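Local coordinates for peptidoglycan D,D-transpeptidase PbpA (Mycobacterium tuberculosis, PDB 3UN7), which probably cross-links the peptide stems of cell-wall peptidoglycan as a penicillin-binding serine transpeptidase needed for the regulation of cell length, at residues Q22-A28 and R101-T107. Sequence-based numbering, arbitrary orientation.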
ATOM      1  N   GLN A  22      -7.697 -29.705 -14.440  1.00 41.49           N
ATOM      2  CA  GLN A  22      -8.228 -28.860 -13.376  1.00 38.96           C
ATOM      3  C   GLN A  22      -7.161 -28.001 -12.709  1.00 36.10           C
ATOM      4  O   GLN A  22      -6.343 -28.492 -11.936  1.00 35.79           O
ATOM      5  CB  GLN A  22      -9.003 -29.660 -12.319  1.00 39.22           C
ATOM      6  CG  GLN A  22      -9.717 -28.733 -11.321  1.00 39.47           C
ATOM      7  CD  GLN A  22     -10.729 -29.439 -10.434  1.00 41.20           C
ATOM      8  OE1 GLN A  22     -10.569 -30.611 -10.084  1.00 44.00           O
ATOM      9  NE2 GLN A  22     -11.789 -28.721 -10.069  1.00 43.52           N
ATOM     10  N   ARG A  23      -7.195 -26.712 -13.017  1.00 33.55           N
ATOM     11  CA  ARG A  23      -6.298 -25.724 -12.420  1.00 30.68           C
ATOM     12  C   ARG A  23      -6.597 -25.626 -10.932  1.00 29.81           C
ATOM     13  O   ARG A  23      -7.743 -25.774 -10.513  1.00 29.62           O
ATOM     14  CB  ARG A  23      -6.514 -24.375 -13.095  1.00 30.38           C
ATOM     15  CG  ARG A  23      -5.596 -23.257 -12.634  1.00 27.62           C
ATOM     16  CD  ARG A  23      -5.778 -22.063 -13.557  1.00 28.31           C
ATOM     17  NE  ARG A  23      -4.897 -20.950 -13.220  1.00 27.79           N
ATOM     18  CZ  ARG A  23      -3.643 -20.834 -13.622  1.00 27.75           C
ATOM     19  NH1 ARG A  23      -3.086 -21.786 -14.380  1.00 26.07           N
ATOM     20  NH2 ARG A  23      -2.937 -19.768 -13.261  1.00 28.91           N
ATOM     21  N   GLY A  24      -5.565 -25.395 -10.135  1.00 29.26           N
ATOM     22  CA  GLY A  24      -5.727 -25.344  -8.690  1.00 29.10           C
ATOM     23  C   GLY A  24      -6.294 -24.032  -8.214  1.00 27.85           C
ATOM     24  O   GLY A  24      -6.560 -23.129  -9.019  1.00 28.25           O
ATOM     25  N   GLN A  25      -6.454 -23.921  -6.895  1.00 27.58           N
ATOM     26  CA  GLN A  25      -7.172 -22.808  -6.265  1.00 27.76           C
ATOM     27  C   GLN A  25      -6.235 -21.755  -5.688  1.00 26.42           C
ATOM     28  O   GLN A  25      -5.129 -22.070  -5.233  1.00 25.91           O
ATOM     29  CB  GLN A  25      -8.029 -23.325  -5.096  1.00 27.68           C
ATOM     30  CG  GLN A  25      -8.938 -24.493  -5.429  1.00 31.09           C
ATOM     31  CD  GLN A  25      -9.546 -25.136  -4.197  1.00 31.12           C
ATOM     32  OE1 GLN A  25      -8.987 -25.070  -3.095  1.00 34.44           O
ATOM     33  NE2 GLN A  25     -10.693 -25.764  -4.378  1.00 35.06           N
ATOM     34  N   ILE A  26      -6.700 -20.509  -5.681  1.00 25.50           N
ATOM     35  CA  ILE A  26      -6.042 -19.437  -4.912  1.00 25.30           C
ATOM     36  C   ILE A  26      -6.934 -19.178  -3.712  1.00 25.74           C
ATOM     37  O   ILE A  26      -8.124 -18.950  -3.884  1.00 24.75           O
ATOM     38  CB  ILE A  26      -5.887 -18.155  -5.746  1.00 24.98           C
ATOM     39  CG1 ILE A  26      -5.057 -18.442  -7.011  1.00 24.92           C
ATOM     40  CG2 ILE A  26      -5.280 -17.014  -4.889  1.00 23.91           C
ATOM     41  CD1 ILE A  26      -4.949 -17.249  -7.989  1.00 25.71           C
ATOM     42  N   THR A  27      -6.375 -19.238  -2.497  1.00 25.96           N
ATOM     43  CA  THR A  27      -7.224 -19.160  -1.316  1.00 27.28           C
ATOM     44  C   THR A  27      -6.801 -18.019  -0.382  1.00 27.63           C
ATOM     45  O   THR A  27      -5.666 -17.506  -0.466  1.00 27.51           O
ATOM     46  CB  THR A  27      -7.224 -20.498  -0.539  1.00 27.29           C
ATOM     47  OG1 THR A  27      -5.938 -20.686   0.051  1.00 29.09           O
ATOM     48  CG2 THR A  27      -7.522 -21.675  -1.464  1.00 27.76           C
ATOM     49  N   ALA A  28      -7.724 -17.622   0.493  1.00 28.78           N
ATOM     50  CA  ALA A  28      -7.456 -16.665   1.583  1.00 30.22           C
ATOM     51  C   ALA A  28      -8.353 -16.997   2.770  1.00 31.80           C
ATOM     52  O   ALA A  28      -9.563 -17.197   2.611  1.00 32.94           O
ATOM     53  CB  ALA A  28      -7.700 -15.232   1.125  1.00 28.69           C
ATOM     54  N   ARG A 101      -4.936 -32.623 -11.098  1.00 47.63           N
ATOM     55  CA  ARG A 101      -5.339 -31.363 -10.497  1.00 45.29           C
ATOM     56  C   ARG A 101      -4.064 -30.548 -10.284  1.00 42.90           C
ATOM     57  O   ARG A 101      -3.003 -31.102  -9.965  1.00 42.73           O
ATOM     58  CB  ARG A 101      -6.060 -31.644  -9.169  1.00 45.97           C
ATOM     59  CG  ARG A 101      -6.883 -30.501  -8.542  1.00 46.44           C
ATOM     60  CD  ARG A 101      -7.400 -30.932  -7.148  1.00 47.77           C
ATOM     61  NE  ARG A 101      -8.220 -29.920  -6.465  1.00 51.47           N
ATOM     62  CZ  ARG A 101      -9.491 -30.107  -6.089  1.00 54.47           C
ATOM     63  NH1 ARG A 101     -10.103 -31.268  -6.316  1.00 54.53           N
ATOM     64  NH2 ARG A 101     -10.162 -29.132  -5.477  1.00 55.56           N
ATOM     65  N   GLY A 102      -4.159 -29.241 -10.485  1.00 39.67           N
ATOM     66  CA  GLY A 102      -3.068 -28.337 -10.150  1.00 37.23           C
ATOM     67  C   GLY A 102      -2.951 -28.208  -8.645  1.00 35.64           C
ATOM     68  O   GLY A 102      -3.811 -28.688  -7.900  1.00 35.03           O
ATOM     69  N   GLY A 103      -1.881 -27.575  -8.188  1.00 34.16           N
ATOM     70  CA  GLY A 103      -1.706 -27.340  -6.765  1.00 33.75           C
ATOM     71  C   GLY A 103      -2.426 -26.079  -6.334  1.00 32.37           C
ATOM     72  O   GLY A 103      -3.044 -25.404  -7.153  1.00 32.20           O
ATOM     73  N   ASN A 104      -2.346 -25.772  -5.045  1.00 31.64           N
ATOM     74  CA  ASN A 104      -3.055 -24.643  -4.448  1.00 30.40           C
ATOM     75  C   ASN A 104      -2.111 -23.576  -3.940  1.00 29.54           C
ATOM     76  O   ASN A 104      -1.016 -23.876  -3.453  1.00 29.55           O
ATOM     77  CB  ASN A 104      -3.910 -25.108  -3.267  1.00 31.28           C
ATOM     78  CG  ASN A 104      -5.323 -25.487  -3.671  1.00 33.24           C
ATOM     79  OD1 ASN A 104      -5.589 -25.861  -4.825  1.00 30.69           O
ATOM     80  ND2 ASN A 104      -6.258 -25.383  -2.705  1.00 37.02           N
ATOM     81  N   VAL A 105      -2.571 -22.331  -4.014  1.00 28.04           N
ATOM     82  CA  VAL A 105      -1.833 -21.186  -3.507  1.00 27.26           C
ATOM     83  C   VAL A 105      -2.633 -20.577  -2.368  1.00 27.52           C
ATOM     84  O   VAL A 105      -3.726 -20.062  -2.575  1.00 26.75           O
ATOM     85  CB  VAL A 105      -1.642 -20.120  -4.597  1.00 26.40           C
ATOM     86  CG1 VAL A 105      -1.023 -18.823  -4.004  1.00 28.12           C
ATOM     87  CG2 VAL A 105      -0.818 -20.677  -5.746  1.00 25.41           C
ATOM     88  N   ASP A 106      -2.057 -20.621  -1.178  1.00 28.28           N
ATOM     89  CA  ASP A 106      -2.659 -20.078   0.024  1.00 29.83           C
ATOM     90  C   ASP A 106      -2.066 -18.699   0.314  1.00 29.38           C
ATOM     91  O   ASP A 106      -0.931 -18.598   0.770  1.00 29.74           O
ATOM     92  CB  ASP A 106      -2.387 -21.032   1.187  1.00 31.02           C
ATOM     93  CG  ASP A 106      -3.235 -22.297   1.119  1.00 36.07           C
ATOM     94  OD1 ASP A 106      -4.025 -22.469   0.143  1.00 39.78           O
ATOM     95  OD2 ASP A 106      -3.119 -23.129   2.057  1.00 41.15           O
ATOM     96  N   THR A 107      -2.818 -17.643   0.017  1.00 28.20           N
ATOM     97  CA  THR A 107      -2.331 -16.272   0.232  1.00 27.55           C
ATOM     98  C   THR A 107      -2.376 -15.857   1.704  1.00 27.71           C
ATOM     99  O   THR A 107      -2.963 -16.532   2.545  1.00 27.59           O
ATOM    100  CB  THR A 107      -3.104 -15.217  -0.622  1.00 27.13           C
ATOM    101  OG1 THR A 107      -4.408 -15.022  -0.073  1.00 26.51           O
ATOM    102  CG2 THR A 107      -3.234 -15.675  -2.063  1.00 25.92           C
TER
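Q25 and N104 lie alongside each other, and the carboxamide of N104 replaces a ladder bond between the backbones. Its OD1 accepts from Q25 N at 3.0 Å, with the donor above the carbonyl plane, while N104 ND2 donates to Q25 OE1 at 2.8 Å. A carboxamide carries acceptor and donor on one flat group, and using both fixes which way round it sits. The acceptor passed over, G103 O, is buried without a hydrogen-bond partner and meets the CA-H of G24 at 3.1 Å. At G24 and G102 a CB would point at the opposite chain; as glycines they let the backbones close in. R101, with CG anti to its backbone N (chi1 -165°) and extended to NE, runs beside Q22; its guanidinium edge touches Q25 NE2 without a hydrogen bond. Further on, T27 OG1 bonds to D106 OD1 at 2.6 Å from above the carboxylate plane, and D106 also forms a salt bridge with K343. V105 N to Q25 O, T27 N to V105 O and T107 N to T27 O form the parallel ladder, T107 OG1 being a second donor to T27 O. This is the parallel step within a mixed sheet, between strands 31-38 and 339-343, in the dimerisation-domain family region.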